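Long-range contacts in crystal protein (Bacillus thuringiensis serovar dakota, PDB 2ZTB), which probably forms beta-barrel pores in target membranes, as an aerolysin-type toxin that recognises cancer cells: residues E6-N11 with Y59-N64; L40-Y45 with I53-G58; I189-Y194 with D217-T222. All blocks are in the same frame, centred on the assembly; numbering follows the deposited sequence.

Contact 1: E6-N11 with Y59-N64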
ATOM      1  N   GLU A   6       1.837  11.849 -13.589  1.00 68.53           N
ATOM      2  CA  GLU A   6       2.970  11.496 -14.431  1.00 67.45           C
ATOM      3  C   GLU A   6       2.523  11.093 -15.827  1.00 66.01           C
ATOM      4  O   GLU A   6       1.331  10.922 -16.074  1.00 65.70           O
ATOM      5  CB  GLU A   6       3.852  10.416 -13.763  1.00 67.84           C
ATOM      6  CG  GLU A   6       3.124   9.214 -13.199  1.00 68.11           C
ATOM      7  CD  GLU A   6       4.070   8.222 -12.515  1.00 68.19           C
ATOM      8  OE1 GLU A   6       4.373   7.173 -13.131  1.00 67.45           O
ATOM      9  OE2 GLU A   6       4.504   8.494 -11.371  1.00 66.99           O
ATOM     10  N   TYR A   7       3.490  10.969 -16.731  1.00 64.42           N
ATOM     11  CA  TYR A   7       3.237  10.567 -18.087  1.00 62.99           C
ATOM     12  C   TYR A   7       2.603   9.183 -18.157  1.00 62.23           C
ATOM     13  O   TYR A   7       2.904   8.287 -17.346  1.00 62.33           O
ATOM     14  CB  TYR A   7       4.525  10.589 -18.909  1.00 63.30           C
ATOM     15  CG  TYR A   7       5.046  11.974 -19.256  1.00 64.07           C
ATOM     16  CD1 TYR A   7       4.178  13.059 -19.436  1.00 64.28           C
ATOM     17  CD2 TYR A   7       6.410  12.192 -19.430  1.00 64.51           C
ATOM     18  CE1 TYR A   7       4.663  14.332 -19.764  1.00 64.56           C
ATOM     19  CE2 TYR A   7       6.906  13.455 -19.760  1.00 66.29           C
ATOM     20  CZ  TYR A   7       6.032  14.524 -19.929  1.00 65.45           C
ATOM     21  OH  TYR A   7       6.545  15.779 -20.248  1.00 65.19           O
ATOM     22  N   LEU A   8       1.704   9.021 -19.122  1.00 60.60           N
ATOM     23  CA  LEU A   8       1.182   7.714 -19.464  1.00 59.13           C
ATOM     24  C   LEU A   8       2.184   7.100 -20.445  1.00 58.87           C
ATOM     25  O   LEU A   8       2.737   7.802 -21.310  1.00 59.11           O
ATOM     26  CB  LEU A   8      -0.216   7.843 -20.067  1.00 58.81           C
ATOM     27  CG  LEU A   8      -0.956   6.546 -20.438  1.00 58.70           C
ATOM     28  CD1 LEU A   8      -1.393   5.769 -19.194  1.00 53.62           C
ATOM     29  CD2 LEU A   8      -2.159   6.860 -21.360  1.00 58.03           C
ATOM     30  N   MET A   9       2.456   5.811 -20.282  1.00 57.86           N
ATOM     31  CA  MET A   9       3.406   5.115 -21.141  1.00 57.55           C
ATOM     32  C   MET A   9       2.679   4.091 -22.025  1.00 56.72           C
ATOM     33  O   MET A   9       1.581   3.658 -21.686  1.00 56.32           O
ATOM     34  CB  MET A   9       4.478   4.426 -20.288  1.00 57.98           C
ATOM     35  CG  MET A   9       5.178   5.343 -19.250  1.00 60.92           C
ATOM     36  SD  MET A   9       6.237   6.581 -20.040  1.00 66.40           S
ATOM     37  CE  MET A   9       7.601   5.574 -20.652  1.00 66.79           C
ATOM     38  N   PHE A  10       3.285   3.712 -23.150  1.00 56.19           N
ATOM     39  CA  PHE A  10       2.701   2.702 -24.043  1.00 56.20           C
ATOM     40  C   PHE A  10       2.527   1.327 -23.388  1.00 56.60           C
ATOM     41  O   PHE A  10       1.593   0.592 -23.742  1.00 56.80           O
ATOM     42  CB  PHE A  10       3.477   2.569 -25.359  1.00 55.74           C
ATOM     43  CG  PHE A  10       3.025   3.539 -26.442  1.00 56.12           C
ATOM     44  CD1 PHE A  10       3.880   4.525 -26.915  1.00 54.82           C
ATOM     45  CD2 PHE A  10       1.749   3.454 -26.990  1.00 55.35           C
ATOM     46  CE1 PHE A  10       3.477   5.412 -27.903  1.00 54.67           C
ATOM     47  CE2 PHE A  10       1.336   4.341 -27.982  1.00 55.78           C
ATOM     48  CZ  PHE A  10       2.199   5.322 -28.438  1.00 54.57           C
ATOM     49  N   ASN A  11       3.422   0.979 -22.453  1.00 56.28           N
ATOM     50  CA  ASN A  11       3.372  -0.324 -21.791  1.00 56.43           C
ATOM     51  C   ASN A  11       2.330  -0.397 -20.677  1.00 56.57           C
ATOM     52  O   ASN A  11       2.197  -1.413 -20.002  1.00 56.71           O
ATOM     53  CB  ASN A  11       4.772  -0.811 -21.348  1.00 56.75           C
ATOM     54  CG  ASN A  11       5.373  -0.026 -20.150  1.00 57.21           C
ATOM     55  OD1 ASN A  11       6.384  -0.456 -19.597  1.00 59.71           O
ATOM     56  ND2 ASN A  11       4.771   1.092 -19.759  1.00 56.16           N
ATOM     57  N   TYR A  59       1.694  18.194 -27.039  1.00 59.52           N
ATOM     58  CA  TYR A  59       0.492  17.462 -26.641  1.00 59.45           C
ATOM     59  C   TYR A  59       0.893  16.280 -25.765  1.00 59.07           C
ATOM     60  O   TYR A  59       1.459  15.306 -26.256  1.00 58.88           O
ATOM     61  CB  TYR A  59      -0.252  16.952 -27.875  1.00 59.48           C
ATOM     62  CG  TYR A  59      -1.000  18.015 -28.632  1.00 59.10           C
ATOM     63  CD1 TYR A  59      -0.351  18.826 -29.581  1.00 59.47           C
ATOM     64  CD2 TYR A  59      -2.366  18.204 -28.414  1.00 59.19           C
ATOM     65  CE1 TYR A  59      -1.047  19.816 -30.280  1.00 59.20           C
ATOM     66  CE2 TYR A  59      -3.073  19.180 -29.114  1.00 60.33           C
ATOM     67  CZ  TYR A  59      -2.410  19.982 -30.041  1.00 59.65           C
ATOM     68  OH  TYR A  59      -3.128  20.931 -30.726  1.00 60.12           O
ATOM     69  N   TYR A  60       0.624  16.387 -24.466  1.00 58.94           N
ATOM     70  CA  TYR A  60       1.035  15.368 -23.502  1.00 58.52           C
ATOM     71  C   TYR A  60      -0.153  14.614 -22.931  1.00 57.91           C
ATOM     72  O   TYR A  60      -1.304  14.982 -23.166  1.00 57.70           O
ATOM     73  CB  TYR A  60       1.892  15.984 -22.385  1.00 59.13           C
ATOM     74  CG  TYR A  60       3.204  16.515 -22.900  1.00 59.83           C
ATOM     75  CD1 TYR A  60       3.376  17.886 -23.165  1.00 60.85           C
ATOM     76  CD2 TYR A  60       4.261  15.648 -23.167  1.00 59.70           C
ATOM     77  CE1 TYR A  60       4.575  18.372 -23.659  1.00 60.60           C
ATOM     78  CE2 TYR A  60       5.455  16.116 -23.658  1.00 60.41           C
ATOM     79  CZ  TYR A  60       5.611  17.479 -23.905  1.00 61.05           C
ATOM     80  OH  TYR A  60       6.813  17.931 -24.389  1.00 60.46           O
ATOM     81  N   CYS A  61       0.137  13.545 -22.196  1.00 57.27           N
ATOM     82  CA  CYS A  61      -0.899  12.691 -21.629  1.00 57.35           C
ATOM     83  C   CYS A  61      -0.426  12.100 -20.300  1.00 57.44           C
ATOM     84  O   CYS A  61       0.660  11.512 -20.214  1.00 56.59           O
ATOM     85  CB  CYS A  61      -1.291  11.593 -22.624  1.00 56.65           C
ATOM     86  SG  CYS A  61      -2.625  10.535 -22.103  1.00 57.37           S
ATOM     87  N   TYR A  62      -1.261  12.268 -19.280  1.00 57.85           N
ATOM     88  CA  TYR A  62      -0.885  11.979 -17.904  1.00 58.42           C
ATOM     89  C   TYR A  62      -1.846  11.011 -17.266  1.00 58.49           C
ATOM     90  O   TYR A  62      -3.035  11.018 -17.567  1.00 58.85           O
ATOM     91  CB  TYR A  62      -0.870  13.258 -17.059  1.00 58.77           C
ATOM     92  CG  TYR A  62      -0.046  14.389 -17.621  1.00 59.50           C
ATOM     93  CD1 TYR A  62      -0.630  15.366 -18.438  1.00 60.57           C
ATOM     94  CD2 TYR A  62       1.313  14.499 -17.333  1.00 60.10           C
ATOM     95  CE1 TYR A  62       0.120  16.419 -18.960  1.00 59.37           C
ATOM     96  CE2 TYR A  62       2.073  15.560 -17.847  1.00 60.00           C
ATOM     97  CZ  TYR A  62       1.470  16.507 -18.657  1.00 60.22           C
ATOM     98  OH  TYR A  62       2.223  17.556 -19.161  1.00 61.65           O
ATOM     99  N   LYS A  63      -1.300  10.162 -16.402  1.00 58.79           N
ATOM    100  CA  LYS A  63      -2.062   9.389 -15.432  1.00 58.69           C
ATOM    101  C   LYS A  63      -1.915  10.081 -14.065  1.00 59.40           C
ATOM    102  O   LYS A  63      -0.878  10.690 -13.763  1.00 58.83           O
ATOM    103  CB  LYS A  63      -1.570   7.937 -15.388  1.00 58.82           C
ATOM    104  CG  LYS A  63      -0.057   7.750 -15.236  1.00 58.49           C
ATOM    105  CD  LYS A  63       0.253   6.278 -14.960  1.00 58.00           C
ATOM    106  CE  LYS A  63       1.693   6.048 -14.573  1.00 57.31           C
ATOM    107  NZ  LYS A  63       2.706   6.181 -15.658  1.00 57.73           N
ATOM    108  N   ASN A  64      -2.980  10.011 -13.268  1.00 59.86           N
ATOM    109  CA  ASN A  64      -3.096  10.750 -12.020  1.00 59.86           C
ATOM    110  C   ASN A  64      -3.676   9.838 -10.954  1.00 60.25           C
ATOM    111  O   ASN A  64      -4.536   9.016 -11.247  1.00 59.77           O
ATOM    112  CB  ASN A  64      -4.054  11.943 -12.160  1.00 59.89           C
ATOM    113  CG  ASN A  64      -3.730  12.846 -13.345  1.00 59.80           C
ATOM    114  OD1 ASN A  64      -4.138  12.584 -14.484  1.00 62.40           O
ATOM    115  ND2 ASN A  64      -3.022  13.921 -13.076  1.00 56.43           N
TER
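A short antiparallel pairing joins strand 4-7 to the start of the long strand 61-90. Two backbone bonds between Glu-6 and Lys-63 define the hydrogen-bonded pair: Glu-6 N reaches Lys-63 O at 3.0 Å, and Lys-63 N returns to Glu-6 O at 2.8 Å. Tyr-7 and Tyr-62 form the following non-hydrogen-bonded pair. Beyond the strand end, Leu-8 N still donates to Cys-61 O over 2.9 Å, though from above the carbonyl plane.

Aromatic contact comes from three tyrosines. The Tyr-7 ring lies alongside those of Tyr-60 and Tyr-62, pointing the same way as both; planes at 15° and 27° are near parallel, but the rings are offset with little overlap. Tyr-7 CE1 touches Tyr-62 CE2 at 3.4 Å, and Tyr-7 OH sits over a face of the Tyr-60 ring. Leu-8 CD2 meets Cys-61 SG at 3.8 Å on the buried side, where Val-191 also packs.

The two charged chains meet at a slant. Glu-6 OE1 makes a salt bridge of 3.2 Å to Lys-63 NZ, its hydrogen bond weak, while the carboxylate is held mainly by Ser-124 and Thr-123; Glu-12 is a second acidic partner for the lysine. A bend at chi4 (-72°) turns the ammonium back so that Lys-63 NZ meets Tyr-7 O at 2.7 Å, nearly along the C=O axis.

Contact 2: L40-Y45 with I53-G58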
ATOM      1  N   LEU A  40       2.798   9.143 -28.130  1.00 54.72           N
ATOM      2  CA  LEU A  40       2.369   9.429 -26.770  1.00 54.83           C
ATOM      3  C   LEU A  40       3.557  10.036 -26.089  1.00 55.76           C
ATOM      4  O   LEU A  40       4.619   9.414 -26.017  1.00 56.03           O
ATOM      5  CB  LEU A  40       1.960   8.136 -26.052  1.00 54.98           C
ATOM      6  CG  LEU A  40       1.499   8.132 -24.592  1.00 54.38           C
ATOM      7  CD1 LEU A  40       0.236   8.975 -24.391  1.00 54.85           C
ATOM      8  CD2 LEU A  40       1.263   6.708 -24.141  1.00 54.04           C
ATOM      9  N   ASN A  41       3.385  11.252 -25.583  1.00 56.73           N
ATOM     10  CA  ASN A  41       4.461  11.938 -24.857  1.00 57.65           C
ATOM     11  C   ASN A  41       5.795  11.830 -25.622  1.00 58.60           C
ATOM     12  O   ASN A  41       5.901  12.371 -26.734  1.00 58.78           O
ATOM     13  CB  ASN A  41       4.541  11.421 -23.418  1.00 57.04           C
ATOM     14  CG  ASN A  41       3.230  11.602 -22.665  1.00 56.29           C
ATOM     15  OD1 ASN A  41       2.676  12.696 -22.635  1.00 55.79           O
ATOM     16  ND2 ASN A  41       2.734  10.531 -22.045  1.00 54.29           N
ATOM     17  N   ASN A  42       6.780  11.104 -25.077  1.00 59.47           N
ATOM     18  CA  ASN A  42       8.080  10.941 -25.765  1.00 60.24           C
ATOM     19  C   ASN A  42       8.321   9.625 -26.531  1.00 60.69           C
ATOM     20  O   ASN A  42       9.456   9.325 -26.930  1.00 60.76           O
ATOM     21  CB  ASN A  42       9.243  11.242 -24.812  1.00 60.40           C
ATOM     22  CG  ASN A  42       9.318  12.715 -24.439  1.00 60.94           C
ATOM     23  OD1 ASN A  42       8.897  13.074 -23.266  1.00 61.42           O
ATOM     24  ND2 ASN A  42       9.847  13.589 -25.438  1.00 59.85           N
ATOM     25  N   GLU A  43       7.246   8.871 -26.768  1.00 61.14           N
ATOM     26  CA  GLU A  43       7.317   7.587 -27.460  1.00 61.25           C
ATOM     27  C   GLU A  43       6.488   7.624 -28.734  1.00 61.43           C
ATOM     28  O   GLU A  43       5.612   8.469 -28.891  1.00 61.41           O
ATOM     29  CB  GLU A  43       6.734   6.482 -26.585  1.00 61.69           C
ATOM     30  CG  GLU A  43       7.399   6.220 -25.257  1.00 62.15           C
ATOM     31  CD  GLU A  43       6.473   5.457 -24.341  1.00 64.35           C
ATOM     32  OE1 GLU A  43       5.523   6.087 -23.817  1.00 65.02           O
ATOM     33  OE2 GLU A  43       6.690   4.236 -24.152  1.00 64.23           O
ATOM     34  N   THR A  44       6.780   6.688 -29.634  1.00 61.51           N
ATOM     35  CA  THR A  44       6.043   6.497 -30.860  1.00 61.72           C
ATOM     36  C   THR A  44       5.756   5.011 -31.000  1.00 61.71           C
ATOM     37  O   THR A  44       6.391   4.196 -30.335  1.00 61.82           O
ATOM     38  CB  THR A  44       6.841   6.961 -32.105  1.00 62.14           C
ATOM     39  OG1 THR A  44       7.942   6.074 -32.343  1.00 62.10           O
ATOM     40  CG2 THR A  44       7.343   8.391 -31.957  1.00 62.04           C
ATOM     41  N   TYR A  45       4.793   4.666 -31.851  1.00 61.54           N
ATOM     42  CA  TYR A  45       4.526   3.277 -32.207  1.00 61.58           C
ATOM     43  C   TYR A  45       4.273   3.179 -33.714  1.00 61.96           C
ATOM     44  O   TYR A  45       3.816   4.143 -34.341  1.00 61.59           O
ATOM     45  CB  TYR A  45       3.343   2.727 -31.399  1.00 61.84           C
ATOM     46  CG  TYR A  45       3.596   1.369 -30.755  1.00 61.74           C
ATOM     47  CD1 TYR A  45       4.089   1.269 -29.452  1.00 62.86           C
ATOM     48  CD2 TYR A  45       3.357   0.194 -31.455  1.00 61.94           C
ATOM     49  CE1 TYR A  45       4.324   0.021 -28.862  1.00 62.90           C
ATOM     50  CE2 TYR A  45       3.591  -1.048 -30.888  1.00 61.14           C
ATOM     51  CZ  TYR A  45       4.064  -1.130 -29.604  1.00 62.88           C
ATOM     52  OH  TYR A  45       4.270  -2.372 -29.066  1.00 63.75           O
ATOM     53  N   ILE A  53       5.548  13.570 -32.516  1.00 64.17           N
ATOM     54  CA  ILE A  53       4.849  14.815 -32.844  1.00 63.02           C
ATOM     55  C   ILE A  53       4.140  15.387 -31.621  1.00 62.82           C
ATOM     56  O   ILE A  53       3.784  16.561 -31.584  1.00 63.05           O
ATOM     57  CB  ILE A  53       3.865  14.629 -34.028  1.00 63.18           C
ATOM     58  CG1 ILE A  53       2.792  13.573 -33.686  1.00 62.80           C
ATOM     59  CG2 ILE A  53       4.644  14.269 -35.306  1.00 62.03           C
ATOM     60  CD1 ILE A  53       1.627  13.515 -34.638  1.00 62.95           C
ATOM     61  N   THR A  54       3.960  14.550 -30.608  1.00 62.30           N
ATOM     62  CA  THR A  54       3.321  14.953 -29.372  1.00 62.07           C
ATOM     63  C   THR A  54       4.239  15.865 -28.553  1.00 62.37           C
ATOM     64  O   THR A  54       3.768  16.814 -27.919  1.00 62.23           O
ATOM     65  CB  THR A  54       2.918  13.726 -28.540  1.00 61.98           C
ATOM     66  OG1 THR A  54       3.889  12.687 -28.730  1.00 60.78           O
ATOM     67  CG2 THR A  54       1.544  13.223 -28.973  1.00 61.75           C
ATOM     68  N   ALA A  55       5.544  15.579 -28.566  1.00 62.56           N
ATOM     69  CA  ALA A  55       6.522  16.466 -27.928  1.00 63.18           C
ATOM     70  C   ALA A  55       6.783  17.688 -28.826  1.00 63.24           C
ATOM     71  O   ALA A  55       6.713  18.839 -28.353  1.00 63.75           O
ATOM     72  CB  ALA A  55       7.825  15.714 -27.579  1.00 62.97           C
ATOM     73  N   GLN A  56       7.058  17.451 -30.116  1.00 63.35           N
ATOM     74  CA  GLN A  56       7.195  18.573 -31.072  1.00 63.56           C
ATOM     75  C   GLN A  56       6.093  19.620 -30.875  1.00 63.28           C
ATOM     76  O   GLN A  56       6.399  20.829 -30.646  1.00 64.05           O
ATOM     77  CB  GLN A  56       7.182  18.094 -32.529  1.00 63.06           C
ATOM     78  CG  GLN A  56       8.364  17.206 -32.923  1.00 63.88           C
ATOM     79  CD  GLN A  56       8.431  17.088 -34.466  1.00 65.00           C
ATOM     80  OE1 GLN A  56       8.141  16.000 -35.028  1.00 67.16           O
ATOM     81  NE2 GLN A  56       8.800  18.215 -35.162  1.00 66.32           N
ATOM     82  N   TYR A  57       4.830  19.139 -30.878  1.00 62.87           N
ATOM     83  CA  TYR A  57       3.702  20.057 -30.893  1.00 62.55           C
ATOM     84  C   TYR A  57       3.058  20.314 -29.530  1.00 61.98           C
ATOM     85  O   TYR A  57       2.006  21.085 -29.450  1.00 62.22           O
ATOM     86  CB  TYR A  57       2.679  19.605 -31.944  1.00 63.05           C
ATOM     87  CG  TYR A  57       3.271  19.511 -33.343  1.00 63.33           C
ATOM     88  CD1 TYR A  57       3.898  18.346 -33.789  1.00 63.85           C
ATOM     89  CD2 TYR A  57       3.219  20.586 -34.210  1.00 64.15           C
ATOM     90  CE1 TYR A  57       4.449  18.260 -35.071  1.00 64.10           C
ATOM     91  CE2 TYR A  57       3.756  20.507 -35.494  1.00 63.91           C
ATOM     92  CZ  TYR A  57       4.371  19.350 -35.921  1.00 63.57           C
ATOM     93  OH  TYR A  57       4.907  19.292 -37.195  1.00 62.71           O
ATOM     94  N   GLY A  58       3.691  19.678 -28.460  1.00 61.47           N
ATOM     95  CA  GLY A  58       3.284  20.002 -27.088  1.00 60.51           C
ATOM     96  C   GLY A  58       1.960  19.429 -26.635  1.00 60.14           C
ATOM     97  O   GLY A  58       1.199  20.091 -25.925  1.00 60.27           O
TER
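A turn faces a short helix here: a type II' beta turn from Leu-40 to Glu-43, closed by a 2.8 Å bond from Glu-43 N to Leu-40 O, and the helix 53-56, which approaches it most closely where the CA atoms of Asn-41 and Thr-54 lie 5.5 Å apart. Asn-41 takes the second position of the turn with a positive phi of 46°, as the II' form requires, and strands 37-40 and 43-46 leave it as a tight beta-hairpin.

A single hydrogen bond crosses the interface. Thr-54 OG1 donates to Asn-41 O over 2.9 Å, coming from above the carbonyl plane at a C=O...donor angle of 128°, so it is not aligned with a lone pair. The hydroxyl occupies the crowded position between the backbone N and the carbonyl carbon, with chi1 (34°) well short of the staggered value, and this brings it across to the turn. Asn-41 N lies 3.5 Å from Thr-54 OG1, but the angle is too poor for a bond. One residue further along the helix, the CB of Ala-55 meets the amide tip of the exposed Asn-42, with ND2 at 3.6 Å from that methyl.

Asn-41 directs its CB away from the helix; OD1 accepts from Cys-61 N and ND2 donates to Leu-8 O, which ties the hairpin turn to strand 61-90 and to the chain following strand 4-7. Helix 53-56 ends in a Schellman motif at Gly-58, whose positive phi turns the chain out of the last turn. Ile-53 and Thr-54 rest on Phe-212 of strand 210-214, and Thr-54 also touches Ala-39 of strand 37-40, so the helix packs between the hairpin and strand 210-214.

Contact 3: I189-Y194 with D217-T222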
ATOM      1  N   ILE A 189      -7.831   6.596 -10.252  1.00 59.09           N
ATOM      2  CA  ILE A 189      -6.812   6.902 -11.247  1.00 59.77           C
ATOM      3  C   ILE A 189      -7.516   7.541 -12.447  1.00 59.85           C
ATOM      4  O   ILE A 189      -8.542   7.027 -12.913  1.00 60.08           O
ATOM      5  CB  ILE A 189      -6.088   5.624 -11.764  1.00 59.93           C
ATOM      6  CG1 ILE A 189      -5.549   4.744 -10.602  1.00 60.99           C
ATOM      7  CG2 ILE A 189      -5.034   5.986 -12.828  1.00 58.72           C
ATOM      8  CD1 ILE A 189      -4.296   5.244  -9.979  1.00 64.27           C
ATOM      9  N   THR A 190      -6.968   8.640 -12.956  1.00 59.60           N
ATOM     10  CA  THR A 190      -7.557   9.308 -14.120  1.00 59.63           C
ATOM     11  C   THR A 190      -6.510   9.650 -15.170  1.00 59.73           C
ATOM     12  O   THR A 190      -5.386  10.038 -14.840  1.00 60.10           O
ATOM     13  CB  THR A 190      -8.321  10.594 -13.748  1.00 59.44           C
ATOM     14  OG1 THR A 190      -7.405  11.545 -13.192  1.00 60.02           O
ATOM     15  CG2 THR A 190      -9.456  10.307 -12.755  1.00 59.51           C
ATOM     16  N   VAL A 191      -6.888   9.499 -16.436  1.00 59.47           N
ATOM     17  CA  VAL A 191      -6.015   9.870 -17.543  1.00 59.39           C
ATOM     18  C   VAL A 191      -6.590  11.094 -18.284  1.00 59.44           C
ATOM     19  O   VAL A 191      -7.783  11.153 -18.574  1.00 59.60           O
ATOM     20  CB  VAL A 191      -5.743   8.655 -18.491  1.00 59.27           C
ATOM     21  CG1 VAL A 191      -5.205   9.115 -19.834  1.00 58.63           C
ATOM     22  CG2 VAL A 191      -4.767   7.678 -17.834  1.00 58.49           C
ATOM     23  N   ASP A 192      -5.733  12.075 -18.550  1.00 59.28           N
ATOM     24  CA  ASP A 192      -6.113  13.250 -19.325  1.00 59.62           C
ATOM     25  C   ASP A 192      -4.975  13.647 -20.250  1.00 59.30           C
ATOM     26  O   ASP A 192      -3.805  13.434 -19.915  1.00 59.69           O
ATOM     27  CB  ASP A 192      -6.514  14.425 -18.415  1.00 59.63           C
ATOM     28  CG  ASP A 192      -5.390  14.872 -17.501  1.00 60.89           C
ATOM     29  OD1 ASP A 192      -4.649  15.798 -17.905  1.00 61.22           O
ATOM     30  OD2 ASP A 192      -5.245  14.296 -16.384  1.00 61.81           O
ATOM     31  N   GLY A 193      -5.318  14.221 -21.404  1.00 58.59           N
ATOM     32  CA  GLY A 193      -4.313  14.618 -22.393  1.00 57.77           C
ATOM     33  C   GLY A 193      -4.525  13.964 -23.745  1.00 57.59           C
ATOM     34  O   GLY A 193      -5.637  13.563 -24.070  1.00 57.76           O
ATOM     35  N   TYR A 194      -3.454  13.827 -24.525  1.00 57.15           N
ATOM     36  CA  TYR A 194      -3.589  13.542 -25.958  1.00 56.52           C
ATOM     37  C   TYR A 194      -2.696  12.427 -26.474  1.00 56.01           C
ATOM     38  O   TYR A 194      -1.646  12.132 -25.886  1.00 56.11           O
ATOM     39  CB  TYR A 194      -3.338  14.820 -26.787  1.00 56.77           C
ATOM     40  CG  TYR A 194      -4.203  15.994 -26.376  1.00 56.91           C
ATOM     41  CD1 TYR A 194      -3.846  16.795 -25.284  1.00 57.28           C
ATOM     42  CD2 TYR A 194      -5.372  16.309 -27.074  1.00 56.96           C
ATOM     43  CE1 TYR A 194      -4.631  17.858 -24.878  1.00 56.63           C
ATOM     44  CE2 TYR A 194      -6.171  17.398 -26.685  1.00 57.01           C
ATOM     45  CZ  TYR A 194      -5.790  18.154 -25.576  1.00 57.78           C
ATOM     46  OH  TYR A 194      -6.547  19.228 -25.164  1.00 59.33           O
ATOM     47  N   ASP A 217     -10.944   9.747 -26.851  1.00 54.41           N
ATOM     48  CA  ASP A 217     -11.289   9.398 -28.229  1.00 53.87           C
ATOM     49  C   ASP A 217     -10.630   8.123 -28.758  1.00 53.56           C
ATOM     50  O   ASP A 217     -11.126   7.546 -29.723  1.00 53.59           O
ATOM     51  CB  ASP A 217     -10.924  10.538 -29.190  1.00 54.07           C
ATOM     52  CG  ASP A 217     -11.786  11.771 -29.007  1.00 55.17           C
ATOM     53  OD1 ASP A 217     -12.742  11.753 -28.196  1.00 55.68           O
ATOM     54  OD2 ASP A 217     -11.506  12.771 -29.696  1.00 58.46           O
ATOM     55  N   VAL A 218      -9.507   7.700 -28.169  1.00 52.94           N
ATOM     56  CA  VAL A 218      -8.740   6.582 -28.745  1.00 52.27           C
ATOM     57  C   VAL A 218      -8.499   5.401 -27.771  1.00 52.66           C
ATOM     58  O   VAL A 218      -8.033   4.327 -28.187  1.00 52.70           O
ATOM     59  CB  VAL A 218      -7.412   7.078 -29.394  1.00 52.98           C
ATOM     60  CG1 VAL A 218      -7.715   8.029 -30.600  1.00 50.52           C
ATOM     61  CG2 VAL A 218      -6.488   7.790 -28.347  1.00 50.27           C
ATOM     62  N   LEU A 219      -8.839   5.598 -26.496  1.00 52.08           N
ATOM     63  CA  LEU A 219      -8.686   4.564 -25.475  1.00 52.50           C
ATOM     64  C   LEU A 219     -10.059   4.048 -25.083  1.00 53.04           C
ATOM     65  O   LEU A 219     -11.045   4.784 -25.155  1.00 52.83           O
ATOM     66  CB  LEU A 219      -7.947   5.118 -24.220  1.00 52.38           C
ATOM     67  CG  LEU A 219      -6.456   5.523 -24.299  1.00 52.03           C
ATOM     68  CD1 LEU A 219      -5.991   6.221 -23.037  1.00 53.55           C
ATOM     69  CD2 LEU A 219      -5.530   4.348 -24.582  1.00 52.01           C
ATOM     70  N   ASN A 220     -10.115   2.791 -24.638  1.00 53.79           N
ATOM     71  CA  ASN A 220     -11.369   2.153 -24.246  1.00 54.12           C
ATOM     72  C   ASN A 220     -11.880   2.639 -22.912  1.00 54.71           C
ATOM     73  O   ASN A 220     -13.069   2.502 -22.604  1.00 55.25           O
ATOM     74  CB  ASN A 220     -11.222   0.634 -24.228  1.00 53.56           C
ATOM     75  CG  ASN A 220     -11.042   0.060 -25.611  1.00 54.15           C
ATOM     76  OD1 ASN A 220     -11.626   0.550 -26.593  1.00 52.82           O
ATOM     77  ND2 ASN A 220     -10.234  -0.988 -25.708  1.00 51.61           N
ATOM     78  N   THR A 221     -10.972   3.193 -22.116  1.00 55.12           N
ATOM     79  CA  THR A 221     -11.319   3.811 -20.844  1.00 55.90           C
ATOM     80  C   THR A 221     -10.242   4.821 -20.528  1.00 55.99           C
ATOM     81  O   THR A 221      -9.161   4.768 -21.104  1.00 56.33           O
ATOM     82  CB  THR A 221     -11.423   2.783 -19.650  1.00 56.74           C
ATOM     83  OG1 THR A 221     -11.964   3.473 -18.512  1.00 60.00           O
ATOM     84  CG2 THR A 221     -10.068   2.243 -19.235  1.00 52.95           C
ATOM     85  N   THR A 222     -10.522   5.726 -19.602  1.00 56.44           N
ATOM     86  CA  THR A 222      -9.519   6.695 -19.173  1.00 57.02           C
ATOM     87  C   THR A 222      -9.430   6.760 -17.654  1.00 57.25           C
ATOM     88  O   THR A 222      -8.876   7.708 -17.094  1.00 57.39           O
ATOM     89  CB  THR A 222      -9.804   8.112 -19.728  1.00 57.41           C
ATOM     90  OG1 THR A 222     -11.146   8.488 -19.386  1.00 57.90           O
ATOM     91  CG2 THR A 222      -9.609   8.160 -21.256  1.00 56.74           C
TER
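One backbone hydrogen bond carries the polar part of this contact. Val-191 N donates to Thr-222 O over 2.8 Å with an N-H...O angle of 151°, and the donor lies in the carbonyl plane, a well-formed bond by both measures. The same oxygen is close to the rest of the valine: Val-191 CB stands 3.6 Å from Thr-222 O. In return, Thr-222 CB comes to 3.8 Å from Val-191 O, so the two residues pass each other with backbone and beta carbons in touch, their CA atoms 5.0 Å apart.

Ile-189 continues the pairing, with backbone bonding to Gly-224. This is therefore the place where strand 223-247 joins strand 168-199 in the antiparallel sheet, after the segment 217-222 has led in from the helix 215-218. On its other edge strand 168-199 is paired with strand 61-90, through backbone bonding of Asp-192 with Tyr-62. Bonds to different neighbours from the consecutive residues Val-191 and Asp-192 show that the strand is interior to the sheet here. At Gly-193 the chain turns a corner, with backbone angles that call for glycine, and the residue bonds through its backbone to Ala-215.

Apolar contact is sparser. Val-191 directs its CB toward the segment 217-222, and CG1, anti to the backbone N (chi1 163°), meets CD1 of Leu-219 at a loose 4.4 Å. Both side chains have further apolar neighbours: the valine packs on Cys-61 and on the chain of Lys-63, while the leucine lies against Val-23 of helix 20-31 and Phe-195. Next to the leucine, Val-218 touches Phe-27 of the same helix and likewise reaches Phe-195.

How the contacts relate
From the N terminus, strand 4-7 meets strand 61-90 in contact 1, closing a loop that includes helix 20-31 and the hairpin 37-46. Contact 2 closes a smaller loop wholly within that span, and helix 53-56 leads directly into strand 61-90; the hand-over is marked by Tyr-59 N, 2.6 Å from Thr-54 O, probably a hydrogen bond. Contact 3 follows later in series, closing the excursion from strand 168-199 through strand 210-214 and helix 215-218. Nothing crosses. Contacts 1 and 3, centred about 9 Å apart, share the sheet through neighbouring strands 61-90 and 168-199; contact 2, whose centre is about 16 Å from that of contact 3, reaches the same sheet through the hairpin 37-46.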